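Local coordinates for protein (5-formylfuran-3-yl)methyl phosphate transaminase (Methanococcus jannaschii, PDB 2Z61) that catalyses the pyridoxal-phosphate-dependent transfer of an amino group from alanine to a phosphorylated furan aldehyde, yielding the precursor of the furan moiety of methanofuran, at residues Ile158-Pro163 with Glu169-Glu174. Numbering follows the deposited sequence.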
# COMPACT_ATOMS: atom_id res chain seq x y z
N ILE A 158 6.68 5.05 -21.64
CA ILE A 158 5.33 5.05 -22.17
C ILE A 158 4.52 4.05 -21.34
O ILE A 158 5.00 2.98 -20.96
CB ILE A 158 5.30 4.64 -23.67
CG1 ILE A 158 3.87 4.71 -24.20
CG2 ILE A 158 5.88 3.24 -23.84
CD1 ILE A 158 3.74 4.48 -25.70
N ILE A 159 3.28 4.41 -21.02
CA ILE A 159 2.44 3.51 -20.26
C ILE A 159 1.40 2.96 -21.21
O ILE A 159 0.60 3.71 -21.76
CB ILE A 159 1.71 4.23 -19.09
CG1 ILE A 159 2.71 4.72 -18.05
CG2 ILE A 159 0.72 3.28 -18.43
CD1 ILE A 159 2.06 5.45 -16.86
N ILE A 160 1.43 1.65 -21.43
CA ILE A 160 0.47 1.01 -22.31
C ILE A 160 -0.49 0.18 -21.46
O ILE A 160 -0.07 -0.73 -20.76
CB ILE A 160 1.16 0.08 -23.34
CG1 ILE A 160 2.19 0.89 -24.15
CG2 ILE A 160 0.13 -0.52 -24.29
CD1 ILE A 160 2.85 0.10 -25.28
N ASN A 161 -1.78 0.52 -21.51
CA ASN A 161 -2.81 -0.18 -20.74
C ASN A 161 -3.67 -0.95 -21.73
O ASN A 161 -4.45 -0.35 -22.47
CB ASN A 161 -3.66 0.84 -19.96
CG ASN A 161 -4.78 0.19 -19.15
OD1 ASN A 161 -5.91 0.70 -19.10
ND2 ASN A 161 -4.48 -0.95 -18.53
N SER A 162 -3.54 -2.27 -21.75
CA SER A 162 -4.29 -3.07 -22.72
C SER A 162 -4.78 -4.41 -22.18
O SER A 162 -3.99 -5.23 -21.72
CB SER A 162 -3.41 -3.30 -23.96
OG SER A 162 -4.07 -4.06 -24.95
N PRO A 163 -6.10 -4.64 -22.22
CA PRO A 163 -7.11 -3.70 -22.74
C PRO A 163 -7.16 -2.46 -21.85
O PRO A 163 -6.83 -2.52 -20.66
CB PRO A 163 -8.40 -4.52 -22.72
CG PRO A 163 -8.16 -5.55 -21.68
CD PRO A 163 -6.72 -5.94 -21.89
N GLU A 169 -10.58 -1.35 -25.44
CA GLU A 169 -9.93 -1.83 -26.64
C GLU A 169 -8.58 -2.47 -26.35
O GLU A 169 -8.00 -2.26 -25.29
CB GLU A 169 -9.74 -0.67 -27.62
CG GLU A 169 -11.05 -0.07 -28.11
CD GLU A 169 -10.83 1.22 -28.89
OE1 GLU A 169 -10.01 1.23 -29.83
OE2 GLU A 169 -11.50 2.22 -28.57
N VAL A 170 -8.09 -3.26 -27.30
CA VAL A 170 -6.79 -3.91 -27.18
C VAL A 170 -5.83 -3.12 -28.06
O VAL A 170 -6.16 -2.80 -29.20
CB VAL A 170 -6.85 -5.37 -27.70
CG1 VAL A 170 -5.46 -5.98 -27.68
CG2 VAL A 170 -7.78 -6.20 -26.84
N ILE A 171 -4.66 -2.78 -27.53
CA ILE A 171 -3.68 -2.01 -28.29
C ILE A 171 -3.03 -2.92 -29.33
O ILE A 171 -2.70 -4.07 -29.04
CB ILE A 171 -2.58 -1.43 -27.37
CG1 ILE A 171 -3.19 -0.44 -26.37
CG2 ILE A 171 -1.50 -0.75 -28.20
CD1 ILE A 171 -4.02 0.66 -27.03
N ASP A 172 -2.84 -2.40 -30.54
CA ASP A 172 -2.24 -3.21 -31.59
C ASP A 172 -0.73 -3.43 -31.47
O ASP A 172 -0.01 -2.63 -30.87
CB ASP A 172 -2.55 -2.64 -32.98
CG ASP A 172 -2.05 -3.54 -34.10
OD1 ASP A 172 -1.47 -3.02 -35.08
OD2 ASP A 172 -2.24 -4.78 -33.98
N ARG A 173 -0.29 -4.53 -32.07
CA ARG A 173 1.10 -4.96 -32.10
C ARG A 173 2.11 -3.88 -32.49
O ARG A 173 3.18 -3.79 -31.87
CB ARG A 173 1.21 -6.15 -33.06
CG ARG A 173 2.62 -6.54 -33.46
CD ARG A 173 2.62 -7.52 -34.64
NE ARG A 173 2.69 -8.91 -34.20
CZ ARG A 173 3.82 -9.53 -33.86
NH1 ARG A 173 4.97 -8.88 -33.90
NH2 ARG A 173 3.79 -10.80 -33.47
N GLU A 174 1.78 -3.08 -33.49
CA GLU A 174 2.68 -2.02 -33.97
C GLU A 174 3.09 -1.00 -32.91
O GLU A 174 4.23 -0.53 -32.91
CB GLU A 174 2.06 -1.30 -35.16
CG GLU A 174 1.90 -2.17 -36.39
CD GLU A 174 1.30 -1.42 -37.57
OE1 GLU A 174 1.18 -2.03 -38.65
OE2 GLU A 174 0.96 -0.23 -37.40
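Glu-169 reaches Pro-163, which follows a cis peptide bond, through its backbone: its carbonyl O lies 3.1 Å from Pro-163 CA in a CA-H...O contact, and 3.4 Å from the ring carbon CB. Its carboxylate is turned elsewhere, making a weak hydrogen bond to Asn-301. Asn-161, one residue before Ser-162, accepts from Asn-165 N with OD1 and gives ND2 to Asp-189 O. The CA atoms of the two segments come nearest at Val-170 and Pro-163, 4.5 Å apart; the methyl CG1 of Val-170, anti to the backbone N (chi1 175°), comes to 3.6 Å from Ser-162 OG. The same hydroxyl oxygen accepts the one hydrogen bond between the segments, from Ile-171 N at 2.9 Å and nearly straight (165° at the hydrogen). Ile-171 then lays CG1 against both Ser-162 CB, 3.7 Å away, and the methyl CG2 of Ile-160, 3.9 Å away. Tyr-176 touches all three of these side chains. The chain then runs on into helix 173-182, the crossover of a beta-alpha-beta unit joining strands 155-161 and 185-189 of the mixed seven-stranded sheet. Chemically, one serine hydroxyl satisfies a backbone N-H in a largely apolar setting, tying the returning chain to the strand end.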